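Envelopment polyprotein (Bovine Schmallenberg virus BH80/Germany/2011, PDB 7A56) probably drives fusion of the viral and host-cell membranes during entry, as the class II fusion glycoprotein Gc of this orthobunyavirus. Local coordinates at residues L310-T315 with C369-A374; S391-Y396 with L413-A418; T419-V424 with Y432-I437. All blocks are in the same frame, centred on the assembly; numbering follows the deposited sequence.

Interaction 1: residues L310-T315 with C369-A374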
# COMPACT_ATOMS: atom_id res chain seq x y z
N LEU A 310 13.64 -7.04 13.23
CA LEU A 310 13.16 -6.68 11.91
C LEU A 310 13.27 -7.88 10.98
O LEU A 310 14.22 -8.67 11.08
CB LEU A 310 13.97 -5.53 11.33
CG LEU A 310 13.94 -4.21 12.10
CD1 LEU A 310 14.98 -3.34 11.44
CD2 LEU A 310 12.54 -3.55 11.97
N GLU A 311 12.31 -7.99 10.06
CA GLU A 311 12.28 -9.07 9.07
C GLU A 311 13.01 -8.68 7.79
O GLU A 311 12.85 -7.57 7.27
CB GLU A 311 10.84 -9.42 8.73
CG GLU A 311 10.09 -9.93 9.95
CD GLU A 311 8.79 -10.64 9.58
OE1 GLU A 311 8.29 -10.40 8.45
OE2 GLU A 311 8.31 -11.45 10.41
N GLN A 312 13.84 -9.59 7.31
CA GLN A 312 14.51 -9.31 6.07
C GLN A 312 13.48 -9.54 4.98
O GLN A 312 12.66 -10.45 5.08
CB GLN A 312 15.70 -10.25 5.89
CG GLN A 312 16.44 -9.92 4.62
CD GLN A 312 17.18 -11.10 4.06
OE1 GLN A 312 17.32 -12.13 4.72
NE2 GLN A 312 17.68 -10.96 2.84
N ASP A 313 13.46 -8.66 3.99
CA ASP A 313 12.56 -8.81 2.83
C ASP A 313 13.43 -9.25 1.66
O ASP A 313 14.13 -8.45 1.03
CB ASP A 313 11.79 -7.50 2.61
CG ASP A 313 10.76 -7.61 1.46
OD1 ASP A 313 10.83 -8.57 0.68
OD2 ASP A 313 9.89 -6.73 1.32
N ASN A 314 13.38 -10.55 1.35
CA ASN A 314 14.16 -11.12 0.26
C ASN A 314 13.74 -10.60 -1.11
O ASN A 314 14.52 -10.75 -2.05
CB ASN A 314 14.07 -12.63 0.24
CG ASN A 314 15.02 -13.24 1.19
OD1 ASN A 314 14.63 -13.89 2.16
ND2 ASN A 314 16.31 -13.00 0.97
N THR A 315 12.58 -9.95 -1.24
CA THR A 315 12.23 -9.41 -2.55
C THR A 315 12.97 -8.12 -2.84
O THR A 315 12.99 -7.68 -4.00
CB THR A 315 10.72 -9.17 -2.65
OG1 THR A 315 10.32 -8.05 -1.83
CG2 THR A 315 9.92 -10.47 -2.30
N CYS A 369 10.46 -16.64 13.75
CA CYS A 369 11.74 -15.96 13.80
C CYS A 369 11.80 -14.84 12.78
O CYS A 369 11.00 -14.81 11.84
CB CYS A 369 12.85 -16.97 13.56
SG CYS A 369 12.89 -18.10 14.94
N PRO A 370 12.72 -13.90 12.94
CA PRO A 370 12.82 -12.83 11.93
C PRO A 370 13.08 -13.39 10.54
O PRO A 370 12.36 -13.03 9.59
CB PRO A 370 13.99 -11.97 12.43
CG PRO A 370 14.18 -12.34 13.87
CD PRO A 370 13.75 -13.76 13.99
N GLU A 371 14.06 -14.28 10.40
CA GLU A 371 14.37 -14.86 9.09
C GLU A 371 13.49 -16.05 8.76
O GLU A 371 13.64 -16.63 7.67
CB GLU A 371 15.85 -15.26 9.00
CG GLU A 371 16.83 -14.12 9.22
CD GLU A 371 17.67 -13.80 8.00
OE1 GLU A 371 18.40 -12.78 8.03
OE2 GLU A 371 17.61 -14.58 7.01
N GLY A 372 12.60 -16.43 9.67
CA GLY A 372 11.74 -17.57 9.46
C GLY A 372 12.59 -18.79 9.21
O GLY A 372 13.57 -19.06 9.91
N MET A 373 12.23 -19.51 8.16
CA MET A 373 12.95 -20.69 7.71
C MET A 373 13.59 -20.31 6.38
O MET A 373 12.87 -20.07 5.41
CB MET A 373 11.97 -21.85 7.59
CG MET A 373 12.54 -23.14 7.10
SD MET A 373 13.83 -23.76 8.16
CE MET A 373 12.97 -24.25 9.66
N ALA A 374 14.91 -20.20 6.33
CA ALA A 374 15.58 -19.75 5.10
C ALA A 374 16.01 -20.98 4.30
O ALA A 374 16.64 -21.89 4.85
CB ALA A 374 16.80 -18.88 5.45
O HOH W 1 15.32 -15.40 4.91
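Two donors of Thr315 grip Asp313 OD1 just beyond the place where Gln312 meets Glu371: the hydroxyl OG1 lies 2.6 Å from OD1 of Asp313 and the backbone N of Thr315 at 2.9 Å, both approaching from the same face, about 30° out of the carboxylate plane. The second bond closes an Asx turn over residues 313-315. Pro370 and Glu371, in the turn before strand 373-381, meet residues 310-312, whose backbone pairs with strand 248-251, so the contact lays the C-terminal sheets against the elongated body of the chain, consistent with the folded-back third domain of a postfusion class II protein. Lys328 also bonds Thr315 OG1. Across the contact the polar ends meet without a direct bond. Gln312 CG is anti to its backbone N (chi1 -177°), which starts an extended chain running to the carboxylate of Glu371; the amide and carboxylate planes stand 54° apart, and OE1 of Gln312 sits 3.4 Å from OE2 of Glu371, an acceptor facing an acceptor, although the Glu371 side chain is poorly ordered. A water donates to Glu371 OE2 and Asn314 OD1, 3.2 Å from each, though it cannot serve every acceptor around it at once. Glu311 turns its acid elsewhere, into a salt bridge with Arg116 of the second subunit, while its CG stays 3.9 Å from the carbonyl O of Pro370. The proline ring completes the touching surface: Pro370 CB lies 3.6 Å from Leu310 O.

Interaction 2: residues S391-Y396 with L413-A418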
# COMPACT_ATOMS: atom_id res chain seq x y z
N SER A 391 4.80 -24.57 -1.15
CA SER A 391 5.42 -25.24 -0.02
C SER A 391 4.34 -25.69 0.95
O SER A 391 3.20 -25.20 0.91
CB SER A 391 6.45 -24.33 0.70
OG SER A 391 6.96 -24.87 1.92
N ASN A 392 4.70 -26.66 1.80
CA ASN A 392 3.86 -26.94 2.96
C ASN A 392 3.92 -25.80 3.96
O ASN A 392 2.98 -25.60 4.73
CB ASN A 392 4.24 -28.27 3.61
CG ASN A 392 5.69 -28.32 4.05
OD1 ASN A 392 6.58 -27.83 3.37
ND2 ASN A 392 5.94 -28.92 5.20
N CYS A 393 4.99 -25.02 3.94
CA CYS A 393 5.04 -23.81 4.74
C CYS A 393 4.42 -22.65 3.98
O CYS A 393 4.10 -22.76 2.79
CB CYS A 393 6.49 -23.50 5.13
SG CYS A 393 7.28 -24.88 5.96
N ASP A 394 4.24 -21.54 4.69
CA ASP A 394 3.85 -20.30 4.02
C ASP A 394 5.05 -19.71 3.28
O ASP A 394 6.20 -19.88 3.70
CB ASP A 394 3.31 -19.31 5.03
CG ASP A 394 1.97 -19.71 5.56
OD1 ASP A 394 1.06 -19.97 4.74
OD2 ASP A 394 1.80 -19.74 6.79
N THR A 395 4.79 -19.03 2.17
CA THR A 395 5.85 -18.46 1.33
C THR A 395 5.71 -16.95 1.27
O THR A 395 4.67 -16.39 1.61
CB THR A 395 5.84 -19.04 -0.11
OG1 THR A 395 4.63 -18.65 -0.76
CG2 THR A 395 5.86 -20.54 -0.07
N TYR A 396 6.76 -16.29 0.83
CA TYR A 396 6.77 -14.84 0.70
C TYR A 396 6.85 -14.40 -0.76
O TYR A 396 6.95 -13.20 -1.05
CB TYR A 396 7.92 -14.24 1.53
CG TYR A 396 7.63 -14.23 3.03
CD1 TYR A 396 7.91 -15.35 3.83
CD2 TYR A 396 7.13 -13.09 3.66
CE1 TYR A 396 7.66 -15.34 5.17
CE2 TYR A 396 6.90 -13.07 5.03
CZ TYR A 396 7.16 -14.20 5.78
OH TYR A 396 6.93 -14.23 7.11
N LEU A 413 10.55 -18.89 4.29
CA LEU A 413 9.34 -19.64 4.61
C LEU A 413 8.89 -19.36 6.04
O LEU A 413 9.69 -19.08 6.93
CB LEU A 413 9.54 -21.15 4.45
CG LEU A 413 9.99 -21.62 3.06
CD1 LEU A 413 10.19 -23.13 3.11
CD2 LEU A 413 9.02 -21.20 1.95
N ASN A 414 7.60 -19.47 6.24
CA ASN A 414 7.01 -19.37 7.56
C ASN A 414 6.42 -20.73 7.84
O ASN A 414 5.34 -21.05 7.33
CB ASN A 414 5.96 -18.26 7.61
CG ASN A 414 5.15 -18.28 8.89
OD1 ASN A 414 3.95 -18.61 8.89
ND2 ASN A 414 5.79 -17.91 9.98
N CYS A 415 7.15 -21.56 8.63
CA CYS A 415 6.76 -22.94 8.93
C CYS A 415 6.26 -23.05 10.37
O CYS A 415 6.84 -22.47 11.29
CB CYS A 415 7.93 -23.92 8.76
SG CYS A 415 8.68 -24.03 7.15
N PRO A 416 5.20 -23.82 10.59
CA PRO A 416 4.67 -23.98 11.94
C PRO A 416 5.66 -24.73 12.82
O PRO A 416 6.50 -25.50 12.34
CB PRO A 416 3.38 -24.79 11.74
CG PRO A 416 3.10 -24.75 10.29
CD PRO A 416 4.42 -24.58 9.60
N LEU A 417 5.56 -24.49 14.13
CA LEU A 417 6.41 -25.22 15.07
C LEU A 417 6.32 -26.74 14.86
O LEU A 417 7.30 -27.46 15.07
CB LEU A 417 6.03 -24.84 16.50
CG LEU A 417 6.91 -25.50 17.58
CD1 LEU A 417 8.37 -25.18 17.31
CD2 LEU A 417 6.50 -25.11 19.01
N ALA A 418 5.15 -27.21 14.41
CA ALA A 418 4.94 -28.62 14.06
C ALA A 418 5.33 -28.87 12.60
O ALA A 418 4.49 -29.17 11.74
CB ALA A 418 3.50 -29.01 14.31
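Asp394 and Asn414 exchange both of their backbone bonds. Asp394 N reaches Asn414 O at 2.9 Å, with the donor 37° above the carbonyl plane, and Asn414 N returns to Asp394 O, also at 2.9 Å. The same Asp394 O receives a CA-H contact from Leu413 CA at 3.3 Å. The Asp394 and Asn414 side chains lie side by side, and Asp394 OD1 is hydrogen-bonded to Ser114 of the second subunit. Together the two residues form an antiparallel hydrogen-bonded pair in a four-stranded sheet, where the weakly bonded strand 394-395, outermost within this chain, runs beside strand 408-414; the Thr395 backbone bonds to the second subunit. One residue along, the Cys393-Cys415 disulfide ties the two segments covalently just beyond the paired residues, its SG atoms 2.0 Å apart with a chi3 of 97°. Ser391 OG serves twice: it accepts from Cys393 N at 2.8 Å, an ST turn, and bonds the backbone O of Ser423. Asn392 ND2 donates to Thr421 O. Thr395 OG1, between its backbone N and carbonyl carbon (chi1 65°), is taken by Ile397 O, and its CG2 meets Leu413 CD2 at 3.8 Å. Tyr396 sets the edge of its ring against the carbonyl carbon of Leu413, and the ring forms a cation-pi pair with Lys412.

Interaction 3: residues T419-V424 with Y432-I437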
# COMPACT_ATOMS: atom_id res chain seq x y z
N THR A 419 6.63 -28.75 12.33
CA THR A 419 7.17 -29.01 10.99
C THR A 419 8.46 -29.80 11.14
O THR A 419 9.38 -29.38 11.85
CB THR A 419 7.42 -27.70 10.20
OG1 THR A 419 6.17 -27.18 9.72
CG2 THR A 419 8.35 -27.93 9.02
N GLU A 420 8.51 -30.96 10.48
CA GLU A 420 9.71 -31.79 10.51
C GLU A 420 10.33 -31.99 9.15
O GLU A 420 11.49 -32.40 9.07
CB GLU A 420 9.41 -33.16 11.14
CG GLU A 420 8.09 -33.81 10.71
CD GLU A 420 7.58 -34.84 11.74
OE1 GLU A 420 8.42 -35.55 12.35
OE2 GLU A 420 6.35 -34.91 11.93
N THR A 421 9.59 -31.73 8.07
CA THR A 421 10.14 -31.76 6.73
C THR A 421 9.60 -30.54 5.99
O THR A 421 8.40 -30.28 6.03
CB THR A 421 9.76 -33.03 5.97
OG1 THR A 421 10.10 -34.19 6.75
CG2 THR A 421 10.50 -33.10 4.64
N VAL A 422 10.49 -29.80 5.34
CA VAL A 422 10.08 -28.72 4.46
C VAL A 422 10.00 -29.28 3.05
O VAL A 422 10.96 -29.88 2.56
CB VAL A 422 11.07 -27.55 4.52
CG1 VAL A 422 10.73 -26.55 3.45
CG2 VAL A 422 11.07 -26.90 5.90
N SER A 423 8.84 -29.12 2.42
CA SER A 423 8.61 -29.45 1.02
C SER A 423 8.47 -28.18 0.19
O SER A 423 7.87 -27.20 0.66
CB SER A 423 7.34 -30.28 0.86
OG SER A 423 7.34 -30.90 -0.42
N VAL A 424 9.01 -28.19 -1.03
CA VAL A 424 8.94 -27.04 -1.92
C VAL A 424 8.80 -27.57 -3.35
O VAL A 424 9.46 -28.53 -3.74
CB VAL A 424 10.18 -26.12 -1.83
CG1 VAL A 424 10.11 -25.05 -2.92
CG2 VAL A 424 10.32 -25.48 -0.42
N TYR A 432 12.29 -32.05 -0.89
CA TYR A 432 12.06 -31.91 0.54
C TYR A 432 13.37 -32.07 1.30
O TYR A 432 14.32 -32.70 0.83
CB TYR A 432 10.99 -32.90 1.03
CG TYR A 432 11.38 -34.36 0.97
CD1 TYR A 432 11.15 -35.12 -0.18
CD2 TYR A 432 11.94 -34.99 2.09
CE1 TYR A 432 11.51 -36.49 -0.21
CE2 TYR A 432 12.30 -36.34 2.06
CZ TYR A 432 12.08 -37.08 0.91
OH TYR A 432 12.44 -38.42 0.90
N THR A 433 13.43 -31.44 2.48
CA THR A 433 14.60 -31.57 3.33
C THR A 433 14.16 -31.44 4.78
O THR A 433 13.16 -30.79 5.08
CB THR A 433 15.68 -30.53 3.01
OG1 THR A 433 16.89 -30.90 3.69
CG2 THR A 433 15.25 -29.15 3.49
N LYS A 434 14.90 -32.06 5.67
CA LYS A 434 14.74 -31.79 7.10
C LYS A 434 15.50 -30.51 7.46
O LYS A 434 16.68 -30.39 7.12
CB LYS A 434 15.24 -32.98 7.94
CG LYS A 434 14.22 -34.12 8.09
CD LYS A 434 14.87 -35.47 8.39
CE LYS A 434 14.11 -36.63 7.74
NZ LYS A 434 14.83 -37.94 7.94
N PRO A 435 14.87 -29.56 8.15
CA PRO A 435 15.53 -28.27 8.38
C PRO A 435 16.81 -28.42 9.19
O PRO A 435 16.92 -29.27 10.08
CB PRO A 435 14.47 -27.46 9.16
CG PRO A 435 13.18 -28.21 8.99
CD PRO A 435 13.58 -29.65 8.85
N SER A 436 17.78 -27.59 8.85
CA SER A 436 19.13 -27.68 9.41
C SER A 436 19.15 -26.85 10.68
O SER A 436 19.38 -25.63 10.67
CB SER A 436 20.15 -27.21 8.38
OG SER A 436 21.46 -27.25 8.90
N ILE A 437 18.88 -27.50 11.80
CA ILE A 437 19.05 -26.88 13.10
C ILE A 437 20.17 -27.69 13.77
O ILE A 437 20.57 -28.73 13.24
CB ILE A 437 17.71 -26.83 13.92
CG1 ILE A 437 16.80 -25.67 13.45
CG2 ILE A 437 17.97 -26.70 15.42
CD1 ILE A 437 16.12 -25.84 12.07
OXT ILE A 437 20.73 -27.33 14.80
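Val422 and Thr433 are joined by two backbone hydrogen bonds, N to O in each direction. From Val422 N to Thr433 O the distance is 2.9 Å, nearly along the C=O axis; Thr433 N to Val422 O is also 2.9 Å, and that donor lies in the carbonyl plane. This is an antiparallel hydrogen-bonded pair of the beta hairpin made by strands 422-426 and 429-433. Val422 O also receives the CA-H of Tyr432, with Tyr432 CA at 3.1 Å. The next pair, Ser423 with Tyr432, is non-hydrogen-bonded. Beside this pair, Thr421 CG2, anti to its backbone N, lies obliquely to the Tyr432 ring, 3.5 Å from its CD2. On the face of Val422 and Thr433, both side chains touch Cys363 of strand 356-365. Past the strands, the carbonyl of Glu420 is lined by carbon: Lys434 CG stands 3.4 Å from Glu420 O and Pro435 CD 3.5 Å away. Val422 CG2 rests on Pro435 CG at 4.0 Å. Polar grip between the two segments is thus entirely backbone to backbone, while side chains add methyl, methylene and ring contacts, consistent with a register set by main-chain bonds; no charged pair joins the two segments.

In the fold
The three contacts follow one another along the chain and converge on Met373 and its neighbours. Interactions 1 and 2, with centres about 12 Å apart, share a sheet: Met373 O lies 2.8 Å from Leu413 N, a probable hydrogen bond between neighbouring strands 373-381 and 408-414. Interactions 2 and 3 have centres about 10 Å apart, and Asn392 OD1 stands 2.8 Å from Ser423 N, while Leu413 CD1 packs on Val422 CG1 at 3.5 Å. Interactions 1 and 3 are about 17 Å apart between centres, yet Met373 CE touches Pro435 CB at 3.6 Å. Interactions 1 and 2 both meet the second subunit; interaction 3 touches no other chain.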